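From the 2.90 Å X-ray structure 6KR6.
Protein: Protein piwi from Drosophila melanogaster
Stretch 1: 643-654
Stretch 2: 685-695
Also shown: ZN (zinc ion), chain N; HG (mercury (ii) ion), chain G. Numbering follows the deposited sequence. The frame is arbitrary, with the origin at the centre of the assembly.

Stretch 1 (643-654) LPSRIVFYRDGV
Stretch 2, residues 685-695: PPQLAYIVVTR

How do the two stretches lie against each other, and where does the pairing begin? Residues 646-652 and 687-695 are parallel strands whose axes diverge by 34° and approach to 4.5 Å. The register is constant, Arg646 facing Gln687 and so on to Asp652 facing Val693, with paired CA atoms 4.6 to 5.1 Å apart. Both backbones are extended, phi mostly between -98° and -136° and psi between 112° and 148°, Arg695 excepted at 96°. Before the strand, Leu643 stays out of reach and Ser645 turns aside at phi/psi -84°/-37°, yet its O accepts the first hydrogen bond, from Gln687 N at 3.2 Å. The end of Arg646, chi1 off-well at -34°, brings NH1 to 3.1 Å from Gln687 OE1; Gln687 has chi1 m and chi2 t.

What ladder holds the strands together, and how does it start? As in any parallel pair, alternate residues of stretch 1 supply both N and O. Ile647 N donates to Gln687 O (2.9 Å) and Ile647 O accepts from Ala689 N (2.9 Å). On the sheet face that Ile647 shares with Phe649 and Arg651, Ile647 (m, t) sets CG2 4.2 Å from Leu688 CD1, the leucine being t, p. Val648, chi1 t, lies on the other face with Tyr650 and Asp652 and places CG2 4.4 Å from Ala689 CB.

How do the two aromatic residues of stretch 1 meet stretch 2? Phe649 N reaches Ala689 O at 2.8 Å, and Ile691 N reaches Phe649 O at 2.9 Å. Phe649 and Tyr690, both chi1 t, hold their rings nearly parallel, at 13°, but slid apart with centroids 5.1 Å from each other, so they barely overlap; Phe649 CD1 lies 3.5 Å from Tyr690 CE2. Tyr650, chi1 m, has its CA-to-CB bond on the Val648 face, while the end of its side chain comes nearer to stretch 2, with CE1 3.5 Å from Ile691 CD1 and CD1 3.9 Å from Val693 CG2.

Where does the ladder close? Arg651 N donates to Ile691 O (2.8 Å), and Val693 N closes the ladder on Arg651 O at a very short 2.5 Å. Arg651 (t, p, t) passes its CG within 3.3 Å of Tyr690 OH. Asp652, chi1 t, instead gives OD1 to zinc at 2.0 Å and OD2 to mercury at 2.8 Å.

How does the contact end? Gly653, at phi/psi -177°/-155°, leaves the ladder but still accepts a hydrogen bond through its O from Thr694 OG1 at 3.1 Å. Val654, chi1 t and phi 55°, points toward stretch 2, its CG2 3.7 Å from Val692 CG1.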

# COMPACT_ATOMS: atom_id res chain seq x y z
N LEU A 643 21.42 -14.30 -22.27
CA LEU A 643 20.44 -14.07 -21.22
C LEU A 643 21.12 -13.50 -19.98
O LEU A 643 22.34 -13.60 -19.82
CB LEU A 643 19.74 -15.39 -20.88
CG LEU A 643 18.82 -15.96 -21.95
CD1 LEU A 643 18.13 -17.22 -21.45
CD2 LEU A 643 17.79 -14.93 -22.38
N PRO A 644 20.36 -12.87 -19.08
CA PRO A 644 20.98 -12.29 -17.88
C PRO A 644 21.40 -13.36 -16.89
O PRO A 644 20.77 -14.41 -16.76
CB PRO A 644 19.87 -11.40 -17.31
CG PRO A 644 18.61 -12.01 -17.79
CD PRO A 644 18.91 -12.59 -19.14
N SER A 645 22.49 -13.08 -16.17
CA SER A 645 23.02 -14.02 -15.20
C SER A 645 22.30 -13.91 -13.86
O SER A 645 22.08 -14.93 -13.18
CB SER A 645 24.52 -13.81 -15.01
OG SER A 645 25.21 -13.92 -16.24
N ARG A 646 21.94 -12.70 -13.46
CA ARG A 646 21.22 -12.45 -12.21
C ARG A 646 19.96 -11.66 -12.50
O ARG A 646 19.92 -10.85 -13.43
CB ARG A 646 22.09 -11.69 -11.20
CG ARG A 646 23.58 -12.02 -11.26
CD ARG A 646 24.40 -11.05 -10.43
NE ARG A 646 25.81 -11.05 -10.81
CZ ARG A 646 26.75 -11.75 -10.19
NH1 ARG A 646 26.44 -12.51 -9.15
NH2 ARG A 646 28.01 -11.68 -10.61
N ILE A 647 18.92 -11.90 -11.71
CA ILE A 647 17.64 -11.21 -11.85
C ILE A 647 17.15 -10.81 -10.46
O ILE A 647 17.07 -11.65 -9.56
CB ILE A 647 16.58 -12.09 -12.55
CG1 ILE A 647 17.02 -12.44 -13.97
CG2 ILE A 647 15.24 -11.39 -12.58
CD1 ILE A 647 15.95 -13.13 -14.79
N VAL A 648 16.82 -9.53 -10.30
CA VAL A 648 16.23 -9.00 -9.07
C VAL A 648 14.83 -8.53 -9.42
O VAL A 648 14.65 -7.54 -10.15
CB VAL A 648 17.07 -7.87 -8.47
CG1 VAL A 648 16.39 -7.30 -7.24
CG2 VAL A 648 18.46 -8.37 -8.12
N PHE A 649 13.83 -9.23 -8.89
CA PHE A 649 12.42 -8.97 -9.18
C PHE A 649 11.81 -8.22 -8.01
O PHE A 649 11.80 -8.73 -6.88
CB PHE A 649 11.69 -10.29 -9.43
CG PHE A 649 10.31 -10.14 -10.01
CD1 PHE A 649 9.25 -9.75 -9.23
CD2 PHE A 649 10.08 -10.43 -11.35
CE1 PHE A 649 7.98 -9.62 -9.77
CE2 PHE A 649 8.82 -10.30 -11.89
CZ PHE A 649 7.76 -9.90 -11.10
N TYR A 650 11.30 -7.02 -8.27
CA TYR A 650 10.63 -6.21 -7.25
C TYR A 650 9.13 -6.26 -7.50
O TYR A 650 8.65 -5.90 -8.58
CB TYR A 650 11.14 -4.77 -7.27
CG TYR A 650 12.54 -4.62 -6.72
CD1 TYR A 650 12.82 -4.92 -5.40
CD2 TYR A 650 13.57 -4.16 -7.53
CE1 TYR A 650 14.10 -4.78 -4.89
CE2 TYR A 650 14.86 -4.02 -7.03
CZ TYR A 650 15.12 -4.33 -5.72
OH TYR A 650 16.39 -4.19 -5.22
N ARG A 651 8.38 -6.69 -6.48
CA ARG A 651 6.95 -6.94 -6.59
C ARG A 651 6.19 -5.97 -5.70
O ARG A 651 6.50 -5.83 -4.51
CB ARG A 651 6.63 -8.39 -6.20
CG ARG A 651 5.19 -8.81 -6.42
CD ARG A 651 4.76 -8.63 -7.86
NE ARG A 651 3.62 -9.47 -8.20
CZ ARG A 651 2.36 -9.20 -7.88
NH1 ARG A 651 1.39 -10.03 -8.23
NH2 ARG A 651 2.07 -8.10 -7.20
N ASP A 652 5.18 -5.32 -6.27
CA ASP A 652 4.35 -4.35 -5.55
C ASP A 652 3.05 -5.04 -5.14
O ASP A 652 2.24 -5.40 -6.00
CB ASP A 652 4.08 -3.12 -6.42
CG ASP A 652 3.34 -2.02 -5.68
OD1 ASP A 652 2.16 -2.21 -5.33
OD2 ASP A 652 3.94 -0.94 -5.46
N GLY A 653 2.87 -5.22 -3.84
CA GLY A 653 1.68 -5.88 -3.34
C GLY A 653 1.60 -5.95 -1.82
O GLY A 653 2.20 -5.12 -1.13
N VAL A 654 0.86 -6.93 -1.31
CA VAL A 654 0.66 -7.12 0.13
C VAL A 654 0.12 -5.86 0.78
O VAL A 654 -0.89 -5.90 1.49
CB VAL A 654 1.96 -7.58 0.82
CG1 VAL A 654 1.75 -7.67 2.32
CG2 VAL A 654 2.42 -8.91 0.25
N PRO A 685 19.35 -22.35 -14.80
CA PRO A 685 18.54 -21.19 -14.45
C PRO A 685 19.36 -20.17 -13.67
O PRO A 685 20.32 -20.53 -12.97
CB PRO A 685 17.42 -21.79 -13.58
CG PRO A 685 18.00 -23.06 -13.05
CD PRO A 685 18.90 -23.58 -14.12
N PRO A 686 19.00 -18.89 -13.75
CA PRO A 686 19.86 -17.84 -13.20
C PRO A 686 19.63 -17.63 -11.71
O PRO A 686 18.66 -18.11 -11.12
CB PRO A 686 19.42 -16.60 -14.00
CG PRO A 686 17.96 -16.84 -14.20
CD PRO A 686 17.79 -18.34 -14.37
N GLN A 687 20.56 -16.89 -11.11
CA GLN A 687 20.38 -16.44 -9.73
C GLN A 687 19.21 -15.48 -9.66
O GLN A 687 19.14 -14.50 -10.40
CB GLN A 687 21.66 -15.77 -9.23
CG GLN A 687 22.88 -16.68 -9.21
CD GLN A 687 24.13 -15.98 -8.71
OE1 GLN A 687 24.26 -14.76 -8.85
NE2 GLN A 687 25.04 -16.74 -8.13
N LEU A 688 18.27 -15.77 -8.76
CA LEU A 688 17.01 -15.04 -8.68
C LEU A 688 16.79 -14.51 -7.27
O LEU A 688 16.96 -15.24 -6.29
CB LEU A 688 15.83 -15.94 -9.09
CG LEU A 688 14.44 -15.38 -8.80
CD1 LEU A 688 14.15 -14.15 -9.65
CD2 LEU A 688 13.37 -16.45 -9.02
N ALA A 689 16.41 -13.24 -7.18
CA ALA A 689 15.95 -12.62 -5.94
C ALA A 689 14.54 -12.10 -6.17
O ALA A 689 14.32 -11.29 -7.07
CB ALA A 689 16.88 -11.49 -5.50
N TYR A 690 13.60 -12.57 -5.36
CA TYR A 690 12.20 -12.16 -5.45
C TYR A 690 11.86 -11.39 -4.18
O TYR A 690 11.82 -11.97 -3.09
CB TYR A 690 11.29 -13.38 -5.62
CG TYR A 690 9.85 -13.03 -5.94
CD1 TYR A 690 8.94 -12.78 -4.92
CD2 TYR A 690 9.41 -12.94 -7.25
CE1 TYR A 690 7.63 -12.46 -5.20
CE2 TYR A 690 8.09 -12.62 -7.54
CZ TYR A 690 7.21 -12.38 -6.52
OH TYR A 690 5.90 -12.06 -6.80
N ILE A 691 11.61 -10.09 -4.33
CA ILE A 691 11.39 -9.20 -3.20
C ILE A 691 10.02 -8.55 -3.36
O ILE A 691 9.68 -8.04 -4.43
CB ILE A 691 12.48 -8.12 -3.11
CG1 ILE A 691 13.87 -8.77 -3.15
CG2 ILE A 691 12.32 -7.30 -1.84
CD1 ILE A 691 14.99 -7.77 -3.20
N VAL A 692 9.23 -8.58 -2.29
CA VAL A 692 7.92 -7.95 -2.25
C VAL A 692 8.08 -6.59 -1.59
O VAL A 692 8.54 -6.50 -0.44
CB VAL A 692 6.89 -8.81 -1.51
CG1 VAL A 692 5.53 -8.15 -1.55
CG2 VAL A 692 6.83 -10.20 -2.13
N VAL A 693 7.69 -5.53 -2.30
CA VAL A 693 7.88 -4.16 -1.84
C VAL A 693 6.55 -3.65 -1.30
O VAL A 693 5.55 -3.59 -2.03
CB VAL A 693 8.39 -3.26 -2.98
CG1 VAL A 693 8.30 -1.80 -2.59
CG2 VAL A 693 9.82 -3.63 -3.34
N THR A 694 6.54 -3.27 -0.02
CA THR A 694 5.33 -2.82 0.66
C THR A 694 5.60 -1.51 1.39
O THR A 694 6.56 -1.41 2.15
CB THR A 694 4.84 -3.88 1.67
OG1 THR A 694 4.47 -5.08 0.97
CG2 THR A 694 3.64 -3.36 2.44
N ARG A 695 4.74 -0.52 1.15
CA ARG A 695 4.81 0.76 1.85
C ARG A 695 4.08 0.60 3.17
O ARG A 695 2.86 0.74 3.26
CB ARG A 695 4.21 1.88 1.01
ZN ZN N . 0.96 -1.41 -6.72
HG HG G . 5.98 0.15 -6.96